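Long-range contacts in Exo-alpha-sialidase (Clostridium perfringens, PDB 2V72), which binds galactose through its family 32 carbohydrate-binding module, consistent with a role in bringing this large sialidase toxin to glycans that carry the sugar: residues Ile11-Met16 with Ser31-Asn36; Ser54-Leu59 with Ala119-Ile124; Asn38-Thr43 with Phe133-Glu138; Ser67-Pro72 with Asn106-Val111. All coordinates share one frame; numbering follows the deposited sequence.

Contact 1. Residues Ile11-Met16 with Ser31-Asn36; sequences IPQSEM and SAIDGN. With CA (calcium ion), chain B.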
loop_
_atom_site.group_PDB
_atom_site.type_symbol
_atom_site.label_atom_id
_atom_site.label_comp_id
_atom_site.label_asym_id
_atom_site.label_seq_id
_atom_site.Cartn_x
_atom_site.Cartn_y
_atom_site.Cartn_z
ATOM N N ILE A 11 -0.160 13.522 -4.117
ATOM C CA ILE A 11 1.017 13.773 -3.288
ATOM C C ILE A 11 2.247 13.210 -4.010
ATOM O O ILE A 11 2.255 12.038 -4.400
ATOM C CB ILE A 11 0.887 13.163 -1.862
ATOM C CG1 ILE A 11 -0.321 13.760 -1.123
ATOM C CG2 ILE A 11 2.180 13.383 -1.057
ATOM C CD1 ILE A 11 -0.808 12.934 0.064
ATOM N N PRO A 12 3.279 14.050 -4.214
ATOM C CA PRO A 12 4.495 13.557 -4.842
ATOM C C PRO A 12 5.070 12.391 -4.041
ATOM O O PRO A 12 5.212 12.485 -2.815
ATOM C CB PRO A 12 5.435 14.764 -4.793
ATOM C CG PRO A 12 4.534 15.946 -4.676
ATOM C CD PRO A 12 3.374 15.479 -3.872
ATOM N N GLN A 13 5.356 11.295 -4.743
ATOM C CA GLN A 13 5.922 10.089 -4.159
ATOM C C GLN A 13 7.352 10.323 -3.676
ATOM O O GLN A 13 7.829 9.620 -2.783
ATOM C CB GLN A 13 5.889 8.939 -5.173
ATOM C CG GLN A 13 4.500 8.357 -5.432
ATOM C CD GLN A 13 4.522 7.185 -6.402
ATOM O OE1 GLN A 13 5.173 7.241 -7.437
ATOM N NE2 GLN A 13 3.802 6.121 -6.069
ATOM N N SER A 14 8.023 11.310 -4.268
ATOM C CA SER A 14 9.376 11.690 -3.854
ATOM C C SER A 14 9.380 12.272 -2.439
ATOM O O SER A 14 10.414 12.277 -1.773
ATOM C CB SER A 14 9.994 12.684 -4.839
ATOM O OG SER A 14 9.449 13.977 -4.663
ATOM N N GLU A 15 8.223 12.757 -1.991
ATOM C CA GLU A 15 8.047 13.250 -0.626
ATOM C C GLU A 15 7.683 12.122 0.339
ATOM O O GLU A 15 7.553 12.323 1.553
ATOM C CB GLU A 15 6.986 14.347 -0.591
ATOM C CG GLU A 15 7.551 15.729 -0.854
ATOM C CD GLU A 15 6.499 16.716 -1.294
ATOM O OE1 GLU A 15 5.375 16.664 -0.753
ATOM O OE2 GLU A 15 6.797 17.544 -2.188
ATOM N N MET A 16 7.524 10.930 -0.213
ATOM C CA MET A 16 7.203 9.761 0.584
ATOM C C MET A 16 8.455 8.948 0.851
ATOM O O MET A 16 9.455 9.079 0.145
ATOM C CB MET A 16 6.157 8.891 -0.124
ATOM C CG MET A 16 4.905 9.642 -0.567
ATOM S SD MET A 16 3.816 8.539 -1.467
ATOM C CE MET A 16 2.450 9.645 -1.837
ATOM N N SER A 31 10.116 0.384 -3.763
ATOM C CA SER A 31 9.702 0.113 -5.123
ATOM C C SER A 31 8.197 0.242 -5.306
ATOM O O SER A 31 7.715 0.224 -6.431
ATOM C CB SER A 31 10.194 -1.265 -5.556
ATOM O OG SER A 31 11.571 -1.199 -5.868
ATOM N N ALA A 32 7.462 0.376 -4.203
ATOM C CA ALA A 32 6.023 0.632 -4.244
ATOM C C ALA A 32 5.710 2.098 -4.546
ATOM O O ALA A 32 4.588 2.426 -4.936
ATOM C CB ALA A 32 5.372 0.211 -2.939
ATOM N N ILE A 33 6.711 2.968 -4.391
ATOM C CA ILE A 33 6.519 4.417 -4.518
ATOM C C ILE A 33 7.531 5.102 -5.448
ATOM O O ILE A 33 7.934 6.242 -5.207
ATOM C CB ILE A 33 6.505 5.118 -3.116
ATOM C CG1 ILE A 33 7.752 4.749 -2.288
ATOM C CG2 ILE A 33 5.221 4.760 -2.353
ATOM C CD1 ILE A 33 8.059 5.710 -1.143
ATOM N N ASP A 34 7.920 4.418 -6.520
ATOM C CA ASP A 34 8.951 4.938 -7.433
ATOM C C ASP A 34 8.407 5.367 -8.796
ATOM O O ASP A 34 9.173 5.684 -9.707
ATOM C CB ASP A 34 10.102 3.926 -7.602
ATOM C CG ASP A 34 9.658 2.609 -8.242
ATOM O OD1 ASP A 34 8.436 2.353 -8.373
ATOM O OD2 ASP A 34 10.549 1.808 -8.611
ATOM N N GLY A 35 7.084 5.356 -8.935
ATOM C CA GLY A 35 6.430 5.820 -10.159
ATOM C C GLY A 35 6.580 4.894 -11.348
ATOM O O GLY A 35 6.284 5.285 -12.477
ATOM N N ASN A 36 7.027 3.668 -11.084
ATOM C CA ASN A 36 7.280 2.665 -12.114
ATOM C C ASN A 36 6.447 1.414 -11.857
ATOM O O ASN A 36 6.611 0.758 -10.832
ATOM C CB ASN A 36 8.777 2.310 -12.146
ATOM C CG ASN A 36 9.166 1.463 -13.357
ATOM O OD1 ASN A 36 8.482 0.509 -13.718
ATOM N ND2 ASN A 36 10.279 1.812 -13.979
HETATM CA CA CA B . 6.928 0.613 -8.566
#
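Gln13 lays its side chain against the backbone of Ile33 to Gly35, and Ile33 sends its own side chain back toward Met16. The contact joins the segment leading into strand 17-20 to the calcium-binding loop that follows that strand in the F5/8 type C module. Gln13 runs extended beyond CG (chi2 -178°), which carries CD past the Ile33 carbonyl; its CB lies 3.4 Å from Ile33 O. At the end of the chain the two amide atoms part: NE2 sits 3.6 Å from Ile33 CA and is hydrogen-bonded to the backbone O of Leu139 in strand 135-142, while OE1 comes to 3.1 Å from Gly35 N at an angle too poor for a hydrogen bond. Ile33 holds CG1 between its backbone N and carbonyl carbon (chi1 53°), and CD1 reaches Met16 CB at 3.8 Å. Its other branch, CG2, is 4.1 Å from Met16 SD, and the two side chains cross obliquely. On the far side of the loop Ser31 O, Asp34 OD1 and Asn36 O each lie 2.3 Å from the calcium ion; Thr39, Ala137 and Glu138 complete the site. The chemistry is thus divided: between the segments contact is by van der Waals packing and a polar approach without a bond, whereas three oxygens of 31-36 converge on the metal, whose charge would offset their mutual repulsion.

Contact 2. Residues Ser54-Leu59 with Ala119-Ile124; sequences SLSVNL and AEEIKI
Strands 54-59 and 121-124 run antiparallel at 166°, with Leu55-Ile124 and Val57-Ile122 as hydrogen-bonded pairs and Ser56-Lys123 and Asn58-Glu121 as non-hydrogen-bonded ones. On the face of Asn58 and Glu121 the side chains cross at about a right angle: Asn58 ND2 donates to the anti lone pair of Glu121 OE2 at 2.8 Å, almost straight (173°), with the acceptor in the amide plane. Glu121 OE1 takes a bond from a water 2.5 Å away that is also hydrogen-bonded to Ser56 OG, so both carboxylate oxygens are held. Lys123, extended with CG anti to the backbone N (chi1 -167°), brings CG to 3.4 Å from Ser56 OG and CE to 3.3 Å from Ser54 OG. These strands are inner neighbours in the five-stranded sheet of the F5/8 type C (discoidin-like) beta-sandwich, and a classic beta bulge, in which Glu120 and Glu121 both face Ile89, lies at the corner the chain turns at Glu120. The opposite face, with Leu55, Val57, Ile122 and Ile124, turns into the sandwich. Leu59 spreads its methyls there: CD2 meets Ile122 CD1 at 3.9 Å and CD1 comes to 3.3 Å from Ala119 O, while Leu59 N donates to Glu120 O. Val141 of strand 135-142 touches both Leu59 and Ile122.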
loop_
_atom_site.group_PDB
_atom_site.type_symbol
_atom_site.label_atom_id
_atom_site.label_comp_id
_atom_site.label_asym_id
_atom_site.label_seq_id
_atom_site.Cartn_x
_atom_site.Cartn_y
_atom_site.Cartn_z
ATOM N N SER A 54 2.679 -5.999 6.188
ATOM C CA SER A 54 2.198 -4.659 5.884
ATOM C C SER A 54 3.246 -3.782 5.218
ATOM O O SER A 54 4.437 -4.069 5.289
ATOM C CB SER A 54 1.705 -3.980 7.163
ATOM O OG SER A 54 2.780 -3.766 8.056
ATOM N N LEU A 55 2.774 -2.721 4.564
ATOM C CA LEU A 55 3.627 -1.705 3.968
ATOM C C LEU A 55 3.208 -0.367 4.554
ATOM O O LEU A 55 2.038 0.008 4.476
ATOM C CB LEU A 55 3.480 -1.690 2.442
ATOM C CG LEU A 55 4.018 -0.495 1.636
ATOM C CD1 LEU A 55 5.527 -0.543 1.482
ATOM C CD2 LEU A 55 3.351 -0.406 0.262
ATOM N N SER A 56 4.153 0.333 5.174
ATOM C CA SER A 56 3.875 1.651 5.719
ATOM C C SER A 56 4.504 2.670 4.806
ATOM O O SER A 56 5.650 2.509 4.377
ATOM C CB SER A 56 4.429 1.809 7.141
ATOM O OG SER A 56 3.868 0.851 8.014
ATOM N N VAL A 57 3.735 3.706 4.496
ATOM C CA VAL A 57 4.207 4.797 3.673
ATOM C C VAL A 57 4.034 6.103 4.444
ATOM O O VAL A 57 2.906 6.524 4.747
ATOM C CB VAL A 57 3.446 4.857 2.317
ATOM C CG1 VAL A 57 3.964 6.004 1.464
ATOM C CG2 VAL A 57 3.577 3.537 1.569
ATOM N N ASN A 58 5.159 6.726 4.775
ATOM C CA ASN A 58 5.156 8.039 5.401
ATOM C C ASN A 58 4.976 9.093 4.333
ATOM O O ASN A 58 5.584 9.014 3.265
ATOM C CB ASN A 58 6.446 8.276 6.182
ATOM C CG ASN A 58 6.383 9.520 7.029
ATOM O OD1 ASN A 58 6.643 10.627 6.552
ATOM N ND2 ASN A 58 6.037 9.348 8.306
ATOM N N LEU A 59 4.139 10.084 4.630
ATOM C CA LEU A 59 3.668 11.023 3.615
ATOM C C LEU A 59 4.491 12.304 3.541
ATOM O O LEU A 59 4.317 13.101 2.608
ATOM C CB LEU A 59 2.176 11.321 3.810
ATOM C CG LEU A 59 1.221 10.119 3.851
ATOM C CD1 LEU A 59 -0.189 10.565 4.178
ATOM C CD2 LEU A 59 1.237 9.305 2.550
ATOM N N ALA A 119 -3.681 12.523 7.972
ATOM C CA ALA A 119 -2.692 11.456 8.116
ATOM C C ALA A 119 -1.306 11.915 7.685
ATOM O O ALA A 119 -1.161 12.567 6.651
ATOM C CB ALA A 119 -3.116 10.226 7.306
ATOM N N GLU A 120 -0.298 11.573 8.490
ATOM C CA GLU A 120 1.114 11.783 8.137
ATOM C C GLU A 120 1.711 10.507 7.537
ATOM O O GLU A 120 2.774 10.537 6.905
ATOM C CB GLU A 120 1.953 12.155 9.369
ATOM C CG GLU A 120 1.195 12.688 10.581
ATOM C CD GLU A 120 1.887 12.324 11.886
ATOM O OE1 GLU A 120 1.293 11.567 12.687
ATOM O OE2 GLU A 120 3.038 12.768 12.105
ATOM N N GLU A 121 1.033 9.387 7.770
ATOM C CA GLU A 121 1.513 8.075 7.370
ATOM C C GLU A 121 0.324 7.142 7.146
ATOM O O GLU A 121 -0.702 7.279 7.806
ATOM C CB GLU A 121 2.448 7.508 8.446
ATOM C CG GLU A 121 3.267 6.301 8.007
ATOM C CD GLU A 121 4.372 5.941 8.985
ATOM O OE1 GLU A 121 4.352 4.804 9.511
ATOM O OE2 GLU A 121 5.257 6.792 9.228
ATOM N N ILE A 122 0.470 6.211 6.205
ATOM C CA ILE A 122 -0.560 5.205 5.917
ATOM C C ILE A 122 0.037 3.807 5.920
ATOM O O ILE A 122 1.162 3.602 5.469
ATOM C CB ILE A 122 -1.233 5.448 4.546
ATOM C CG1 ILE A 122 -1.803 6.865 4.472
ATOM C CG2 ILE A 122 -2.351 4.432 4.301
ATOM C CD1 ILE A 122 -2.054 7.329 3.073
ATOM N N LYS A 123 -0.725 2.847 6.421
ATOM C CA LYS A 123 -0.270 1.472 6.506
ATOM C C LYS A 123 -1.262 0.543 5.824
ATOM O O LYS A 123 -2.429 0.461 6.219
ATOM C CB LYS A 123 -0.107 1.076 7.972
ATOM C CG LYS A 123 0.640 -0.219 8.224
ATOM C CD LYS A 123 0.426 -0.644 9.664
ATOM C CE LYS A 123 1.540 -1.538 10.165
ATOM N NZ LYS A 123 1.337 -1.884 11.609
ATOM N N ILE A 124 -0.796 -0.152 4.794
ATOM C CA ILE A 124 -1.602 -1.176 4.138
ATOM C C ILE A 124 -1.185 -2.544 4.653
ATOM O O ILE A 124 -0.040 -2.964 4.466
ATOM C CB ILE A 124 -1.458 -1.154 2.589
ATOM C CG1 ILE A 124 -1.485 0.279 2.027
ATOM C CG2 ILE A 124 -2.505 -2.078 1.932
ATOM C CD1 ILE A 124 -2.697 1.120 2.440
HETATM O O HOH W 1 2.837 2.883 9.762
#

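Contact 3. Residues Asn38-Thr43 with Phe133-Glu138; sequences NTMWHT and FASIAE. With CA (calcium ion), chain B; GAL (beta-D-galactopyranose), chain C.
His42 and Phe133 meet beside the bound galactose: His42 CE1 lies 3.5 Å from Phe133 CB, and the two rings stand obliquely, their planes 51° apart. His42 NE2 approaches the axial O4 of the sugar at 2.7 Å, while Phe133 CZ is 3.9 Å from C6, an apolar contact with the exocyclic carbon. Trp45, Arg73 and Asn78 complete the pocket. The imidazole is fixed from behind, for its ND1 donates to Thr43 O at 2.7 Å, close to the ring plane. Ala134 O lies over one face of the imidazole, and Met40 SD sits at its edge, in plane. Thr43 OG1 lies at the edge of the Phe133 ring and accepts a weak bond from Ala134 N. Beneath the pocket the backbones pair as short antiparallel strands, 41-42 with 135-136, in the second sheet of the F5/8 type C beta-sandwich; Trp41 and Ile136 exchange backbone hydrogen bonds, and Thr43 N donates to Ala134 O. Trp41, the strand neighbour of His42, lies on the opposite face; with CG anti to the backbone N (chi1 164°), its ring packs CH2 on Ala134 CB at 3.8 Å, and its NE1 is hydrogen-bonded to Ser22 O. Farther out, a classic beta bulge has Ala137 and Glu138 both facing Thr71. There Thr39 binds the calcium ion through O and OG1, the latter at 2.6 Å, with Ala137 O at 2.3 Å and Glu138 OE2 at 2.4 Å. Ser31, Asp34 and Asn36 supply the other three ligand atoms.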
loop_
_atom_site.group_PDB
_atom_site.type_symbol
_atom_site.label_atom_id
_atom_site.label_comp_id
_atom_site.label_asym_id
_atom_site.label_seq_id
_atom_site.Cartn_x
_atom_site.Cartn_y
_atom_site.Cartn_z
ATOM N N ASN A 38 6.603 -1.398 -13.312
ATOM C CA ASN A 38 7.406 -2.612 -13.503
ATOM C C ASN A 38 8.166 -3.063 -12.248
ATOM O O ASN A 38 8.644 -4.192 -12.190
ATOM C CB ASN A 38 8.378 -2.444 -14.679
ATOM C CG ASN A 38 7.663 -2.256 -16.010
ATOM O OD1 ASN A 38 6.598 -2.828 -16.255
ATOM N ND2 ASN A 38 8.253 -1.447 -16.879
ATOM N N THR A 39 8.276 -2.180 -11.256
ATOM C CA THR A 39 8.904 -2.517 -9.973
ATOM C C THR A 39 7.831 -2.594 -8.892
ATOM O O THR A 39 6.949 -1.725 -8.825
ATOM C CB THR A 39 9.912 -1.450 -9.530
ATOM O OG1 THR A 39 9.223 -0.206 -9.371
ATOM C CG2 THR A 39 11.036 -1.281 -10.549
ATOM N N MET A 40 7.931 -3.603 -8.027
ATOM C CA MET A 40 6.964 -3.794 -6.945
ATOM C C MET A 40 7.596 -3.982 -5.568
ATOM O O MET A 40 8.766 -4.374 -5.462
ATOM C CB MET A 40 6.088 -5.007 -7.245
ATOM C CG MET A 40 6.824 -6.333 -7.226
ATOM S SD MET A 40 5.760 -7.661 -7.791
ATOM C CE MET A 40 6.079 -7.578 -9.557
ATOM N N TRP A 41 6.809 -3.706 -4.527
ATOM C CA TRP A 41 7.071 -4.240 -3.202
ATOM C C TRP A 41 6.464 -5.633 -3.170
ATOM O O TRP A 41 5.367 -5.852 -3.680
ATOM C CB TRP A 41 6.450 -3.374 -2.087
ATOM C CG TRP A 41 6.375 -4.111 -0.773
ATOM C CD1 TRP A 41 7.433 -4.523 -0.005
ATOM C CD2 TRP A 41 5.189 -4.564 -0.092
ATOM N NE1 TRP A 41 6.982 -5.194 1.106
ATOM C CE2 TRP A 41 5.612 -5.232 1.084
ATOM C CE3 TRP A 41 3.814 -4.459 -0.352
ATOM C CZ2 TRP A 41 4.713 -5.794 1.997
ATOM C CZ3 TRP A 41 2.923 -5.016 0.550
ATOM C CH2 TRP A 41 3.376 -5.677 1.718
ATOM N N HIS A 42 7.182 -6.579 -2.576
ATOM C CA HIS A 42 6.719 -7.951 -2.509
ATOM C C HIS A 42 7.349 -8.552 -1.261
ATOM O O HIS A 42 8.525 -8.291 -0.964
ATOM C CB HIS A 42 7.168 -8.689 -3.776
ATOM C CG HIS A 42 6.495 -10.009 -4.014
ATOM N ND1 HIS A 42 6.545 -11.048 -3.114
ATOM C CD2 HIS A 42 5.816 -10.477 -5.089
ATOM C CE1 HIS A 42 5.901 -12.091 -3.608
ATOM N NE2 HIS A 42 5.450 -11.770 -4.807
ATOM N N THR A 43 6.564 -9.331 -0.519
ATOM C CA THR A 43 7.080 -10.031 0.651
ATOM C C THR A 43 8.092 -11.080 0.181
ATOM O O THR A 43 8.193 -11.338 -1.021
ATOM C CB THR A 43 5.950 -10.654 1.491
ATOM O OG1 THR A 43 5.198 -11.574 0.692
ATOM C CG2 THR A 43 5.010 -9.552 2.036
ATOM N N PHE A 133 1.400 -14.420 -0.436
ATOM C CA PHE A 133 2.273 -13.248 -0.538
ATOM C C PHE A 133 1.474 -11.947 -0.566
ATOM O O PHE A 133 0.246 -11.956 -0.623
ATOM C CB PHE A 133 3.136 -13.318 -1.807
ATOM C CG PHE A 133 3.928 -14.588 -1.939
ATOM C CD1 PHE A 133 3.521 -15.583 -2.820
ATOM C CD2 PHE A 133 5.076 -14.791 -1.176
ATOM C CE1 PHE A 133 4.249 -16.766 -2.945
ATOM C CE2 PHE A 133 5.810 -15.966 -1.287
ATOM C CZ PHE A 133 5.397 -16.956 -2.175
ATOM N N ALA A 134 2.198 -10.831 -0.524
ATOM C CA ALA A 134 1.630 -9.510 -0.726
ATOM C C ALA A 134 2.561 -8.760 -1.667
ATOM O O ALA A 134 3.785 -8.763 -1.459
ATOM C CB ALA A 134 1.505 -8.769 0.605
ATOM N N SER A 135 1.986 -8.149 -2.701
ATOM C CA SER A 135 2.717 -7.289 -3.622
ATOM C C SER A 135 1.917 -6.034 -3.979
ATOM O O SER A 135 0.681 -6.066 -4.034
ATOM C CB SER A 135 3.139 -8.045 -4.890
ATOM O OG SER A 135 2.044 -8.638 -5.571
ATOM N N ILE A 136 2.639 -4.931 -4.172
ATOM C CA ILE A 136 2.094 -3.662 -4.630
ATOM C C ILE A 136 3.161 -3.051 -5.532
ATOM O O ILE A 136 4.293 -2.821 -5.099
ATOM C CB ILE A 136 1.772 -2.676 -3.455
ATOM C CG1 ILE A 136 0.573 -3.161 -2.628
ATOM C CG2 ILE A 136 1.493 -1.265 -3.985
ATOM C CD1 ILE A 136 0.351 -2.388 -1.325
ATOM N N ALA A 137 2.808 -2.805 -6.789
ATOM C CA ALA A 137 3.750 -2.221 -7.742
ATOM C C ALA A 137 3.805 -0.700 -7.616
ATOM O O ALA A 137 4.876 -0.108 -7.758
ATOM C CB ALA A 137 3.421 -2.658 -9.183
ATOM N N GLU A 138 2.657 -0.079 -7.345
ATOM C CA GLU A 138 2.579 1.370 -7.123
ATOM C C GLU A 138 1.515 1.755 -6.093
ATOM O O GLU A 138 0.439 1.158 -6.038
ATOM C CB GLU A 138 2.315 2.128 -8.429
ATOM C CG GLU A 138 3.534 2.398 -9.284
ATOM C CD GLU A 138 4.583 3.207 -8.567
ATOM O OE1 GLU A 138 4.313 4.375 -8.204
ATOM O OE2 GLU A 138 5.691 2.672 -8.374
HETATM CA CA CA B . 6.928 0.613 -8.566
HETATM C C1 GAL C . 7.867 -15.627 -8.947
HETATM C C2 GAL C . 7.386 -14.192 -9.149
HETATM C C3 GAL C . 7.862 -13.288 -8.007
HETATM C C4 GAL C . 7.606 -13.907 -6.631
HETATM C C5 GAL C . 8.068 -15.356 -6.576
HETATM C C6 GAL C . 7.673 -15.993 -5.245
HETATM O O1 GAL C . 7.240 -16.444 -9.902
HETATM O O2 GAL C . 7.825 -13.705 -10.400
HETATM O O3 GAL C . 7.180 -12.057 -8.076
HETATM O O4 GAL C . 6.228 -13.859 -6.330
HETATM O O5 GAL C . 7.508 -16.094 -7.656
HETATM O O6 GAL C . 8.400 -17.188 -5.056
#

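Contact 4. Residues Ser67-Pro72 with Asn106-Val111; sequences SIAITP and NLVKTV
Ile70 and Lys109 form the close part of this contact, a hydrogen-bonded antiparallel pair whose side chains lie on the same face as Ile68 and Val111. Ile70 N donates to Lys109 O at 2.8 Å and nearly straight (173°), in the carbonyl plane; the return bond, from Lys109 N to Ile70 O, is as straight but its donor is tilted from that plane. Ile68 and Val111 repeat the exchange two residues along. Ile70 folds CD1 back to 3.3 Å from Lys109 O, and the same methyl is 4.4 Å from Val111 CG2. Pro72 closes this end, its CG 3.3 Å from Leu107 O. Lys109 bends at chi2, chi3 and chi4 and crosses the proline ring at about a right angle, with NZ 3.7 Å from Pro72 CG. The ammonium is hydrogen-bonded to Asn105 O and only weakly to Leu107 O, so carbonyls of the loop just before it hold it, while Trp102 lies against both Ile70 and Lys109.

The side with Ala69 and Thr110 is looser. Toward the loop, Ala69 CB meets Val108 CG1 at 3.9 Å and Val108 CG2 lies 3.8 Å from Thr71 OG1, while Thr110 is exposed and gives little contact. At the loop end, where Asn106 is exposed, a water donates to Asn106 O and, by a long bond, to Pro72 O, linking the two segments where direct pairing has stopped. Strand 62-71 also pairs with strand 135-142, which leads toward the calcium site; the arrangement is that of a central strand with an antiparallel neighbour in one sheet of the F5/8 type C beta-sandwich.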
loop_
_atom_site.group_PDB
_atom_site.type_symbol
_atom_site.label_atom_id
_atom_site.label_comp_id
_atom_site.label_asym_id
_atom_site.label_seq_id
_atom_site.Cartn_x
_atom_site.Cartn_y
_atom_site.Cartn_z
ATOM N N SER A 67 -8.242 9.943 -1.157
ATOM C CA SER A 67 -8.196 8.620 -1.796
ATOM C C SER A 67 -6.806 7.998 -1.872
ATOM O O SER A 67 -5.789 8.680 -1.726
ATOM C CB SER A 67 -8.832 8.643 -3.200
ATOM O OG SER A 67 -8.029 9.349 -4.125
ATOM N N ILE A 68 -6.791 6.688 -2.105
ATOM C CA ILE A 68 -5.557 5.909 -2.255
ATOM C C ILE A 68 -5.732 4.937 -3.428
ATOM O O ILE A 68 -6.732 4.221 -3.496
ATOM C CB ILE A 68 -5.209 5.135 -0.947
ATOM C CG1 ILE A 68 -4.993 6.111 0.220
ATOM C CG2 ILE A 68 -3.969 4.263 -1.132
ATOM C CD1 ILE A 68 -5.316 5.538 1.577
ATOM N N ALA A 69 -4.768 4.931 -4.346
ATOM C CA ALA A 69 -4.766 3.978 -5.454
ATOM C C ALA A 69 -3.676 2.928 -5.274
ATOM O O ALA A 69 -2.483 3.246 -5.216
ATOM C CB ALA A 69 -4.620 4.696 -6.796
ATOM N N ILE A 70 -4.109 1.675 -5.175
ATOM C CA ILE A 70 -3.218 0.528 -4.987
ATOM C C ILE A 70 -3.106 -0.246 -6.303
ATOM O O ILE A 70 -4.027 -0.976 -6.699
ATOM C CB ILE A 70 -3.719 -0.402 -3.847
ATOM C CG1 ILE A 70 -3.867 0.372 -2.527
ATOM C CG2 ILE A 70 -2.794 -1.605 -3.676
ATOM C CD1 ILE A 70 -5.248 1.028 -2.337
ATOM N N THR A 71 -1.968 -0.068 -6.971
ATOM C CA THR A 71 -1.680 -0.716 -8.250
ATOM C C THR A 71 -1.011 -2.082 -8.038
ATOM O O THR A 71 0.112 -2.156 -7.534
ATOM C CB THR A 71 -0.758 0.167 -9.110
ATOM O OG1 THR A 71 -1.293 1.497 -9.178
ATOM C CG2 THR A 71 -0.589 -0.406 -10.522
ATOM N N PRO A 72 -1.706 -3.169 -8.422
ATOM C CA PRO A 72 -1.116 -4.498 -8.360
ATOM C C PRO A 72 0.021 -4.677 -9.361
ATOM O O PRO A 72 0.250 -3.817 -10.219
ATOM C CB PRO A 72 -2.290 -5.422 -8.727
ATOM C CG PRO A 72 -3.507 -4.602 -8.560
ATOM C CD PRO A 72 -3.095 -3.221 -8.911
ATOM N N ASN A 106 -5.418 -7.691 -11.719
ATOM C CA ASN A 106 -4.399 -6.642 -11.710
ATOM C C ASN A 106 -4.928 -5.211 -11.901
ATOM O O ASN A 106 -4.156 -4.293 -12.188
ATOM C CB ASN A 106 -3.305 -6.957 -12.739
ATOM C CG ASN A 106 -3.817 -6.961 -14.180
ATOM O OD1 ASN A 106 -3.026 -7.088 -15.119
ATOM N ND2 ASN A 106 -5.132 -6.824 -14.362
ATOM N N LEU A 107 -6.236 -5.027 -11.749
ATOM C CA LEU A 107 -6.837 -3.704 -11.856
ATOM C C LEU A 107 -6.477 -2.878 -10.623
ATOM O O LEU A 107 -6.460 -3.398 -9.509
ATOM C CB LEU A 107 -8.369 -3.803 -11.987
ATOM C CG LEU A 107 -8.979 -4.589 -13.162
ATOM C CD1 LEU A 107 -10.415 -4.992 -12.872
ATOM C CD2 LEU A 107 -8.894 -3.814 -14.460
ATOM N N VAL A 108 -6.191 -1.595 -10.831
ATOM C CA VAL A 108 -5.980 -0.673 -9.727
ATOM C C VAL A 108 -7.149 -0.787 -8.750
ATOM O O VAL A 108 -8.318 -0.884 -9.154
ATOM C CB VAL A 108 -5.786 0.784 -10.217
ATOM C CG1 VAL A 108 -5.694 1.757 -9.052
ATOM C CG2 VAL A 108 -4.517 0.893 -11.055
ATOM N N LYS A 109 -6.822 -0.829 -7.465
ATOM C CA LYS A 109 -7.832 -0.844 -6.420
ATOM C C LYS A 109 -7.823 0.526 -5.768
ATOM O O LYS A 109 -6.781 0.993 -5.308
ATOM C CB LYS A 109 -7.530 -1.948 -5.396
ATOM C CG LYS A 109 -7.125 -3.295 -6.018
ATOM C CD LYS A 109 -8.327 -4.200 -6.289
ATOM C CE LYS A 109 -8.159 -5.076 -7.561
ATOM N NZ LYS A 109 -6.860 -5.814 -7.693
ATOM N N THR A 110 -8.980 1.183 -5.763
ATOM C CA THR A 110 -9.112 2.495 -5.136
ATOM C C THR A 110 -9.839 2.429 -3.794
ATOM O O THR A 110 -10.712 1.581 -3.569
ATOM C CB THR A 110 -9.829 3.533 -6.046
ATOM O OG1 THR A 110 -11.077 2.996 -6.499
ATOM C CG2 THR A 110 -8.963 3.910 -7.248
ATOM N N VAL A 111 -9.443 3.329 -2.902
ATOM C CA VAL A 111 -10.111 3.529 -1.626
ATOM C C VAL A 111 -10.340 5.028 -1.489
ATOM O O VAL A 111 -9.397 5.823 -1.549
ATOM C CB VAL A 111 -9.272 2.980 -0.437
ATOM C CG1 VAL A 111 -9.861 3.428 0.895
ATOM C CG2 VAL A 111 -9.191 1.457 -0.495
HETATM O O HOH W 2 -1.794 -3.606 -12.752
#

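The calcium ion joins contacts 1 and 3, each supplying ligands; across them Asp34 OD2 lies 2.5 Å from Thr39 OG1, a probable hydrogen bond. Contacts 3 and 4 share a sheet: Ala137 N and Glu138 O each lie 2.9 Å from Thr71, at its O and N respectively. Contact 2 belongs to the facing sheet and meets contacts 3 and 4 through the core, with Leu55 CD2 3.9 Å from Ile136 CD1 and Ile122 CD1 4.0 Å from Ile68 CD1; Ala32 CB of contact 1 lies 3.8 Å from Leu55 CD2. Galactose touches contact 3, whereas Pro72 of contact 4 and Ala32 of contact 1 have side chains about 12 and 13 Å from it.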